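Local coordinates for ErfK/YbiS/YcfS/YnhG family protein (Xylanimonas cellulosilytica, PDB 4LPQ) that probably acts as a peptidoglycan L,D-transpeptidase in cell-wall biogenesis, here as a fragment joining a putative peptidoglycan-binding domain to the catalytic domain, at residues V137-D142 against P157-G162; K86-D91 against W196-G201; L21-R26 against G39-A44. One frame throughout, in Å; residues are numbered along the deposited sequence.

Contact 1 (V137-D142 against P157-G162); sequences VYMQRD and PKYFRG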
loop_
_atom_site.group_PDB
_atom_site.type_symbol
_atom_site.label_atom_id
_atom_site.label_comp_id
_atom_site.label_asym_id
_atom_site.label_seq_id
_atom_site.Cartn_x
_atom_site.Cartn_y
_atom_site.Cartn_z
ATOM N N VAL A 137 8.423 6.346 -13.711
ATOM C CA VAL A 137 8.472 7.623 -13.043
ATOM C C VAL A 137 9.144 8.643 -13.956
ATOM O O VAL A 137 10.293 8.387 -14.395
ATOM C CB VAL A 137 9.216 7.536 -11.694
ATOM C CG1 VAL A 137 9.337 8.883 -11.049
ATOM C CG2 VAL A 137 8.555 6.510 -10.766
ATOM N N TYR A 138 8.476 9.747 -14.223
ATOM C CA TYR A 138 9.025 10.747 -15.151
ATOM C C TYR A 138 9.237 12.109 -14.507
ATOM O O TYR A 138 9.953 12.972 -15.029
ATOM C CB TYR A 138 8.195 10.903 -16.433
ATOM C CG TYR A 138 6.879 11.636 -16.237
ATOM C CD1 TYR A 138 5.718 10.957 -15.859
ATOM C CD2 TYR A 138 6.805 12.984 -16.436
ATOM C CE1 TYR A 138 4.539 11.684 -15.680
ATOM C CE2 TYR A 138 5.673 13.689 -16.299
ATOM C CZ TYR A 138 4.528 13.053 -15.886
ATOM O OH TYR A 138 3.433 13.784 -15.705
HETATM N N MSE A 139 8.561 12.306 -13.385
HETATM C CA MSE A 139 8.694 13.531 -12.526
HETATM C C MSE A 139 8.327 13.307 -11.107
HETATM O O MSE A 139 7.640 12.296 -10.859
HETATM C CB MSE A 139 7.854 14.624 -13.203
HETATM C CG MSE A 139 7.769 15.977 -12.381
HETATM SE SE MSE A 139 6.698 17.363 -13.176
HETATM C CE MSE A 139 5.880 16.081 -14.184
ATOM N N GLN A 140 8.746 14.140 -10.207
ATOM C CA GLN A 140 8.406 13.994 -8.836
ATOM C C GLN A 140 8.357 15.391 -8.247
ATOM O O GLN A 140 8.994 16.287 -8.776
ATOM C CB GLN A 140 9.314 13.029 -8.149
ATOM C CG GLN A 140 10.740 13.511 -8.109
ATOM C CD GLN A 140 11.680 12.388 -7.706
ATOM O OE1 GLN A 140 11.346 11.246 -7.815
ATOM N NE2 GLN A 140 12.789 12.700 -7.231
ATOM N N ARG A 141 7.568 15.553 -7.194
ATOM C CA ARG A 141 7.515 16.823 -6.512
ATOM C C ARG A 141 7.671 16.542 -5.049
ATOM O O ARG A 141 6.788 15.888 -4.423
ATOM C CB ARG A 141 6.202 17.572 -6.908
ATOM C CG ARG A 141 6.095 18.018 -8.338
ATOM C CD ARG A 141 4.783 18.667 -8.755
ATOM N NE ARG A 141 4.860 19.162 -10.135
ATOM C CZ ARG A 141 3.826 19.429 -10.916
ATOM N NH1 ARG A 141 2.593 19.169 -10.472
ATOM N NH2 ARG A 141 4.047 19.969 -12.146
ATOM N N ASP A 142 8.786 16.994 -4.424
ATOM C CA ASP A 142 9.237 16.605 -3.107
ATOM C C ASP A 142 8.719 17.469 -1.985
ATOM O O ASP A 142 9.484 18.165 -1.309
ATOM C CB ASP A 142 10.775 16.588 -3.038
ATOM C CG ASP A 142 11.345 15.964 -1.791
ATOM O OD1 ASP A 142 10.574 15.355 -1.020
ATOM O OD2 ASP A 142 12.621 16.066 -1.651
ATOM N N PRO A 157 4.489 13.186 -4.385
ATOM C CA PRO A 157 4.130 12.378 -5.572
ATOM C C PRO A 157 5.315 12.058 -6.495
ATOM O O PRO A 157 6.145 12.903 -6.765
ATOM C CB PRO A 157 3.093 13.258 -6.230
ATOM C CG PRO A 157 3.468 14.677 -5.850
ATOM C CD PRO A 157 3.900 14.544 -4.420
ATOM N N LYS A 158 5.217 10.838 -6.992
ATOM C CA LYS A 158 6.049 10.336 -8.050
ATOM C C LYS A 158 5.138 10.015 -9.258
ATOM O O LYS A 158 4.252 9.124 -9.149
ATOM C CB LYS A 158 6.819 9.124 -7.664
ATOM C CG LYS A 158 7.841 9.417 -6.604
ATOM C CD LYS A 158 8.995 8.669 -6.668
ATOM C CE LYS A 158 9.990 8.963 -5.602
ATOM N NZ LYS A 158 11.378 9.242 -6.088
ATOM N N TYR A 159 5.211 10.807 -10.294
ATOM C CA TYR A 159 4.295 10.753 -11.389
ATOM C C TYR A 159 4.760 9.729 -12.430
ATOM O O TYR A 159 5.931 9.704 -12.784
ATOM C CB TYR A 159 4.176 12.111 -12.091
ATOM C CG TYR A 159 3.681 13.190 -11.235
ATOM C CD1 TYR A 159 4.492 13.845 -10.340
ATOM C CD2 TYR A 159 2.367 13.587 -11.318
ATOM C CE1 TYR A 159 4.028 14.841 -9.512
ATOM C CE2 TYR A 159 1.883 14.622 -10.512
ATOM C CZ TYR A 159 2.730 15.272 -9.629
ATOM O OH TYR A 159 2.274 16.307 -8.796
ATOM N N PHE A 160 3.841 8.881 -12.912
ATOM C CA PHE A 160 4.158 7.865 -13.898
ATOM C C PHE A 160 3.374 7.941 -15.177
ATOM O O PHE A 160 3.784 7.291 -16.173
ATOM C CB PHE A 160 4.092 6.430 -13.328
ATOM C CG PHE A 160 2.693 6.070 -12.809
ATOM C CD1 PHE A 160 1.741 5.519 -13.644
ATOM C CD2 PHE A 160 2.329 6.260 -11.484
ATOM C CE1 PHE A 160 0.490 5.173 -13.206
ATOM C CE2 PHE A 160 1.074 5.941 -11.057
ATOM C CZ PHE A 160 0.163 5.430 -11.916
ATOM N N ARG A 161 2.269 8.685 -15.287
ATOM C CA ARG A 161 1.568 8.877 -16.562
ATOM C C ARG A 161 0.718 10.109 -16.438
ATOM O O ARG A 161 -0.289 10.066 -15.728
ATOM C CB ARG A 161 0.703 7.640 -16.932
ATOM C CG ARG A 161 0.099 7.736 -18.306
ATOM C CD ARG A 161 -1.027 6.734 -18.405
ATOM N NE ARG A 161 -1.538 6.514 -19.681
ATOM C CZ ARG A 161 -2.751 6.797 -20.090
ATOM N NH1 ARG A 161 -3.488 7.601 -19.403
ATOM N NH2 ARG A 161 -3.151 6.402 -21.296
ATOM N N GLY A 162 1.114 11.204 -17.034
ATOM C CA GLY A 162 0.358 12.436 -16.889
ATOM C C GLY A 162 0.207 12.723 -15.393
ATOM O O GLY A 162 1.203 12.785 -14.651
#
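Tyr138 sets the edge of its ring against the bend at Phe160-Gly162: Phe160 C, Arg161 N and Gly162 O all lie near the ring plane, and CE1 rests on Tyr159 CB at 3.6 Å. Tyr138 CG lies between the backbone N and the carbonyl carbon (chi1 73°), which starts the ring toward that bend. The Tyr159 ring takes Met139 O at its edge; in the conformer given, the selenium of selenomethionine Met139 makes a tentative, oblique Met-aromatic contact with it. Arg141 crosses the far end of that ring, its guanidinium turned 71° from the ring plane.

Beneath these groups runs an antiparallel ladder. Tyr159 N donates to Met139 O (2.9 Å), and further bonds run from Tyr138 N to Tyr159 O and from Arg141 N to Pro157 O. Beyond the paired residues, the Tyr138 hydroxyl donates to Gly162 O at 2.7 Å. On the other face, Gln140 and Lys158 run alongside each other, and Lys158 NZ donates to Gln140 OE1 (2.6 Å) from above the carbonyl plane. NZ also bonds Met198 O and makes a cation-pi contact with Trp193. Pro157 packs on His167, the predicted proton donor/acceptor. Two carbonyl oxygens and an indole would together stabilise the ammonium of this buried lysine.

Contact 2 (K86-D91 against W196-G201); sequences KVVEID and WGMPIG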
loop_
_atom_site.group_PDB
_atom_site.type_symbol
_atom_site.label_atom_id
_atom_site.label_comp_id
_atom_site.label_asym_id
_atom_site.label_seq_id
_atom_site.Cartn_x
_atom_site.Cartn_y
_atom_site.Cartn_z
ATOM N N LYS A 86 14.843 -2.812 -10.525
ATOM C CA LYS A 86 13.969 -2.211 -9.529
ATOM C C LYS A 86 12.643 -1.871 -10.204
ATOM O O LYS A 86 12.618 -1.143 -11.246
ATOM C CB LYS A 86 14.671 -1.009 -8.990
ATOM C CG LYS A 86 13.802 -0.304 -7.985
ATOM C CD LYS A 86 14.512 0.776 -7.210
ATOM C CE LYS A 86 15.446 0.237 -6.198
ATOM N NZ LYS A 86 16.036 1.227 -5.275
ATOM N N VAL A 87 11.536 -2.348 -9.623
ATOM C CA VAL A 87 10.216 -2.142 -10.244
ATOM C C VAL A 87 9.222 -1.901 -9.112
ATOM O O VAL A 87 9.277 -2.576 -8.096
ATOM C CB VAL A 87 9.843 -3.389 -11.091
ATOM C CG1 VAL A 87 8.463 -3.162 -11.730
ATOM C CG2 VAL A 87 10.926 -3.752 -12.063
ATOM N N VAL A 88 8.358 -0.927 -9.336
ATOM C CA VAL A 88 7.194 -0.742 -8.493
ATOM C C VAL A 88 6.005 -1.398 -9.191
ATOM O O VAL A 88 5.655 -1.019 -10.297
ATOM C CB VAL A 88 6.912 0.733 -8.270
ATOM C CG1 VAL A 88 5.603 0.953 -7.499
ATOM C CG2 VAL A 88 8.048 1.328 -7.454
ATOM N N GLU A 89 5.479 -2.450 -8.570
ATOM C CA GLU A 89 4.346 -3.146 -9.127
ATOM C C GLU A 89 3.117 -2.776 -8.317
ATOM O O GLU A 89 3.134 -2.800 -7.071
ATOM C CB GLU A 89 4.551 -4.661 -9.092
ATOM C CG GLU A 89 5.745 -5.116 -9.903
ATOM C CD GLU A 89 5.918 -6.622 -10.152
ATOM O OE1 GLU A 89 4.881 -7.336 -9.963
ATOM O OE2 GLU A 89 7.065 -7.023 -10.483
ATOM N N ILE A 90 1.996 -2.502 -8.998
ATOM C CA ILE A 90 0.774 -2.184 -8.316
ATOM C C ILE A 90 -0.277 -3.168 -8.813
ATOM O O ILE A 90 -0.661 -3.224 -9.976
ATOM C CB ILE A 90 0.385 -0.710 -8.619
ATOM C CG1 ILE A 90 1.519 0.247 -8.111
ATOM C CG2 ILE A 90 -0.943 -0.424 -7.933
ATOM C CD1 ILE A 90 1.509 1.634 -8.578
ATOM N N ASP A 91 -0.710 -4.008 -7.852
ATOM C CA ASP A 91 -1.735 -5.010 -8.047
ATOM C C ASP A 91 -3.056 -4.409 -7.766
ATOM O O ASP A 91 -3.405 -4.197 -6.595
ATOM C CB ASP A 91 -1.416 -6.264 -7.204
ATOM C CG ASP A 91 -2.393 -7.392 -7.436
ATOM O OD1 ASP A 91 -3.576 -7.136 -7.803
ATOM O OD2 ASP A 91 -1.945 -8.553 -7.224
ATOM N N TRP A 196 14.567 3.132 0.235
ATOM C CA TRP A 196 14.620 2.284 -0.955
ATOM C C TRP A 196 15.264 2.983 -2.138
ATOM O O TRP A 196 16.242 2.485 -2.700
ATOM C CB TRP A 196 13.242 1.718 -1.317
ATOM C CG TRP A 196 13.281 0.638 -2.261
ATOM C CD1 TRP A 196 13.972 -0.502 -2.153
ATOM C CD2 TRP A 196 12.461 0.485 -3.417
ATOM N NE1 TRP A 196 13.731 -1.340 -3.205
ATOM C CE2 TRP A 196 12.776 -0.772 -3.984
ATOM C CE3 TRP A 196 11.572 1.327 -4.121
ATOM C CZ2 TRP A 196 12.185 -1.220 -5.149
ATOM C CZ3 TRP A 196 10.939 0.897 -5.227
ATOM C CH2 TRP A 196 11.218 -0.329 -5.747
ATOM N N GLY A 197 14.724 4.123 -2.511
ATOM C CA GLY A 197 15.072 4.890 -3.655
ATOM C C GLY A 197 14.240 4.438 -4.829
ATOM O O GLY A 197 14.173 3.256 -5.180
HETATM N N MSE A 198 13.609 5.417 -5.448
HETATM C CA MSE A 198 12.691 5.190 -6.582
HETATM C C MSE A 198 12.935 6.343 -7.524
HETATM O O MSE A 198 12.108 7.240 -7.704
HETATM C CB MSE A 198 11.251 5.186 -5.971
HETATM C CG MSE A 198 10.204 4.889 -6.947
HETATM SE SE MSE A 198 8.491 4.883 -5.911
HETATM C CE MSE A 198 7.409 5.096 -7.555
ATOM N N PRO A 199 14.112 6.332 -8.192
ATOM C CA PRO A 199 14.471 7.520 -8.937
ATOM C C PRO A 199 13.714 7.697 -10.210
ATOM O O PRO A 199 13.023 6.762 -10.685
ATOM C CB PRO A 199 15.979 7.283 -9.291
ATOM C CG PRO A 199 16.094 5.777 -9.219
ATOM C CD PRO A 199 15.205 5.351 -8.088
ATOM N N ILE A 200 13.813 8.866 -10.819
ATOM C CA ILE A 200 13.292 9.094 -12.132
ATOM C C ILE A 200 13.782 7.920 -13.033
ATOM O O ILE A 200 14.960 7.552 -12.999
ATOM C CB ILE A 200 13.691 10.530 -12.588
ATOM C CG1 ILE A 200 13.196 11.669 -11.584
ATOM C CG2 ILE A 200 13.238 10.761 -14.037
ATOM C CD1 ILE A 200 11.607 11.726 -11.387
ATOM N N GLY A 201 12.871 7.392 -13.818
ATOM C CA GLY A 201 13.130 6.313 -14.727
ATOM C C GLY A 201 12.671 4.958 -14.207
ATOM O O GLY A 201 12.610 3.985 -14.958
#
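Lys86 NZ donates a 2.8 Å hydrogen bond to Gly197 O, lies 2.9 Å from Trp196 O, and sits almost squarely over the five-membered ring of Trp196, 3.9 Å from its centroid and 3° off the normal. The ammonium is thus held between the chain leaving a helix and the indole of that helix's last residue, a cation-pi contact backed by a carbonyl.

The rest of the lysine lies on the same face of the indole. CD is 3.8 Å from the six-membered centroid in a CH-pi contact, and CG touches CZ2 at 3.4 Å. A bend at chi3 (-74°) turns CE, which stands above the ring nearer its rim. The two side chains run in opposing senses, and the ammonium finishes near the tryptophan backbone. Gly197, at positive phi (89°), ends the helical conformation and brings its carbonyl to NZ.

Val88 extends the contact deeper: its CG2 meets the indole edge at CZ3 (3.7 Å) and the terminal methyl CE of selenomethionine Met198 at 3.8 Å. Trp196 NE1 is bound by Glu101, whose carboxylate may further polarise the indole.

The contact ties the end of helix 186-196 and its following loop to strand 86-91, which runs between strands 96-101 and 203-206. Trp196 also packs on Ala99 and stacks with Trp191, while Met198 reaches Val137 of strand 133-140.

Contact 3 (L21-R26 against G39-A44); sequences LALQQR and GDYGWA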
loop_
_atom_site.group_PDB
_atom_site.type_symbol
_atom_site.label_atom_id
_atom_site.label_comp_id
_atom_site.label_asym_id
_atom_site.label_seq_id
_atom_site.Cartn_x
_atom_site.Cartn_y
_atom_site.Cartn_z
ATOM N N LEU A 21 2.729 -7.425 19.522
ATOM C CA LEU A 21 4.150 -7.327 19.280
ATOM C C LEU A 21 4.641 -8.412 18.275
ATOM O O LEU A 21 5.339 -8.145 17.300
ATOM C CB LEU A 21 4.945 -7.373 20.587
ATOM C CG LEU A 21 6.480 -7.288 20.391
ATOM C CD1 LEU A 21 6.786 -5.972 19.979
ATOM C CD2 LEU A 21 7.124 -7.463 21.734
ATOM N N ALA A 22 4.188 -9.652 18.537
ATOM C CA ALA A 22 4.534 -10.766 17.676
ATOM C C ALA A 22 4.007 -10.612 16.265
ATOM O O ALA A 22 4.754 -10.855 15.304
ATOM C CB ALA A 22 4.017 -12.056 18.301
ATOM N N LEU A 23 2.794 -10.106 16.131
ATOM C CA LEU A 23 2.248 -9.829 14.833
ATOM C C LEU A 23 3.067 -8.771 14.101
ATOM O O LEU A 23 3.381 -8.951 12.914
ATOM C CB LEU A 23 0.832 -9.303 15.050
ATOM C CG LEU A 23 0.190 -8.658 13.808
ATOM C CD1 LEU A 23 -0.114 -9.699 12.700
ATOM C CD2 LEU A 23 -1.146 -7.976 14.254
ATOM N N GLN A 24 3.404 -7.685 14.762
ATOM C CA GLN A 24 4.109 -6.621 14.134
ATOM C C GLN A 24 5.472 -7.137 13.664
ATOM O O GLN A 24 5.919 -6.794 12.558
ATOM C CB GLN A 24 4.319 -5.467 15.096
ATOM C CG GLN A 24 3.020 -4.782 15.440
ATOM C CD GLN A 24 3.176 -3.850 16.650
ATOM O OE1 GLN A 24 3.920 -4.124 17.604
ATOM N NE2 GLN A 24 2.445 -2.725 16.650
ATOM N N GLN A 25 6.161 -7.921 14.507
ATOM C CA GLN A 25 7.438 -8.444 14.108
ATOM C C GLN A 25 7.359 -9.407 12.931
ATOM O O GLN A 25 8.222 -9.420 12.045
ATOM C CB GLN A 25 8.175 -9.043 15.283
ATOM C CG GLN A 25 9.617 -9.247 14.981
ATOM C CD GLN A 25 10.404 -8.002 14.652
ATOM O OE1 GLN A 25 10.477 -7.015 15.411
ATOM N NE2 GLN A 25 11.009 -8.041 13.466
ATOM N N ARG A 26 6.326 -10.246 12.906
ATOM C CA ARG A 26 6.156 -11.158 11.813
ATOM C C ARG A 26 5.869 -10.443 10.464
ATOM O O ARG A 26 6.485 -10.763 9.431
ATOM C CB ARG A 26 5.021 -12.116 12.142
ATOM C CG ARG A 26 4.714 -13.140 11.085
ATOM C CD ARG A 26 5.931 -14.021 10.813
ATOM N NE ARG A 26 5.525 -15.161 10.033
ATOM C CZ ARG A 26 6.362 -15.969 9.385
ATOM N NH1 ARG A 26 7.676 -15.719 9.402
ATOM N NH2 ARG A 26 5.946 -17.021 8.690
ATOM N N GLY A 39 4.020 -3.347 20.273
ATOM C CA GLY A 39 2.920 -3.973 20.963
ATOM C C GLY A 39 1.627 -3.186 20.985
ATOM O O GLY A 39 0.637 -3.668 21.601
ATOM N N ASP A 40 1.562 -2.071 20.272
ATOM C CA ASP A 40 0.322 -1.297 20.179
ATOM C C ASP A 40 -0.198 -1.279 18.747
ATOM O O ASP A 40 0.480 -0.812 17.856
ATOM C CB ASP A 40 0.559 0.126 20.606
ATOM C CG ASP A 40 0.884 0.238 22.083
ATOM O OD1 ASP A 40 0.504 -0.583 22.929
ATOM O OD2 ASP A 40 1.511 1.269 22.504
ATOM N N TYR A 41 -1.389 -1.810 18.534
ATOM C CA TYR A 41 -1.963 -1.881 17.186
ATOM C C TYR A 41 -2.682 -0.566 16.880
ATOM O O TYR A 41 -3.865 -0.388 17.181
ATOM C CB TYR A 41 -2.838 -3.080 17.079
ATOM C CG TYR A 41 -3.375 -3.470 15.731
ATOM C CD1 TYR A 41 -3.688 -2.541 14.765
ATOM C CD2 TYR A 41 -3.603 -4.808 15.420
ATOM C CE1 TYR A 41 -4.334 -2.899 13.588
ATOM C CE2 TYR A 41 -4.231 -5.211 14.264
ATOM C CZ TYR A 41 -4.577 -4.251 13.341
ATOM O OH TYR A 41 -5.217 -4.595 12.159
ATOM N N GLY A 42 -1.919 0.367 16.308
ATOM C CA GLY A 42 -2.380 1.615 15.844
ATOM C C GLY A 42 -2.511 1.744 14.365
ATOM O O GLY A 42 -2.639 0.731 13.656
ATOM N N TRP A 43 -2.528 2.978 13.874
ATOM C CA TRP A 43 -2.743 3.240 12.468
ATOM C C TRP A 43 -1.743 2.589 11.541
ATOM O O TRP A 43 -2.090 2.073 10.459
ATOM C CB TRP A 43 -2.845 4.751 12.241
ATOM C CG TRP A 43 -3.362 5.221 10.968
ATOM C CD1 TRP A 43 -4.609 5.653 10.690
ATOM C CD2 TRP A 43 -2.600 5.436 9.777
ATOM N NE1 TRP A 43 -4.726 6.039 9.369
ATOM C CE2 TRP A 43 -3.481 5.929 8.797
ATOM C CE3 TRP A 43 -1.259 5.203 9.415
ATOM C CZ2 TRP A 43 -3.099 6.207 7.504
ATOM C CZ3 TRP A 43 -0.860 5.540 8.106
ATOM C CH2 TRP A 43 -1.801 5.990 7.180
ATOM N N ALA A 44 -0.451 2.679 11.940
ATOM C CA ALA A 44 0.605 2.143 11.111
ATOM C C ALA A 44 0.506 0.617 10.995
ATOM O O ALA A 44 0.668 0.021 9.928
ATOM C CB ALA A 44 1.951 2.570 11.653
#
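Gln24 reaches from its helix to the backbone of the 39-44 loop, and the tight part of the contact gathers around its amide. Gly39 N donates to Gln24 OE1 at 2.8 Å, with an N-H...O angle of 163° and the donor tilted just 16° from the carbonyl plane. NE2, on the other branch, lies 3.0 Å from Asp40 O; its hydrogen bonds go to Asp38 OD1 and Thr45 OG1. Partners on both branches fix the rotation of this buried amide. Its CG lies anti to the carbonyl carbon (chi1 -68°), and the chain is extended from there.

Gly39 fits closely against the helix: its CA comes within 3.7 Å of Leu21 N, and Leu21 lays CB and CD1 beside it, with CD1 3.8 Å from Gly39 N. The positive phi of Gly39 belongs to a backbone shape readily adopted by glycine.

Packing is slacker elsewhere. Leu23 CD2 approaches Tyr41 CE2 obliquely at 4.1 Å, a light apolar touch on the buried side. On the solvent side, Asp40 CB points away from the helix; in the conformer given, OD1 bonds Thr16 OG1.

Within the putative peptidoglycan-binding domain, the contact joins helix 18-30 to the loop that leads through an inverse gamma turn at Tyr41 into helix 43-56, with Gly42 at the N-cap. Leu23 and Tyr41 converge on Val49 of that second helix.

Contacts 1 and 2 belong to the catalytic domain, reach the same sheet and touch directly: Val137 O lies 2.8 Å from Gly201 N, and Ile200, in the conformer given, packs on Met139 and Gln140. Both combine buried and more accessible residues. Contact 1 is strand pairing with polar and aromatic groups on its faces, whereas contact 2 joins a strand to a helix end chiefly through side chains, with a lysine over an indole. Contact 3 lies in the other domain, its centre about 32 Å from that of contact 1 and 26 Å from that of contact 2. It is mostly buried, and there a neutral amide binds loop backbone instead of an ammonium binding carbonyls.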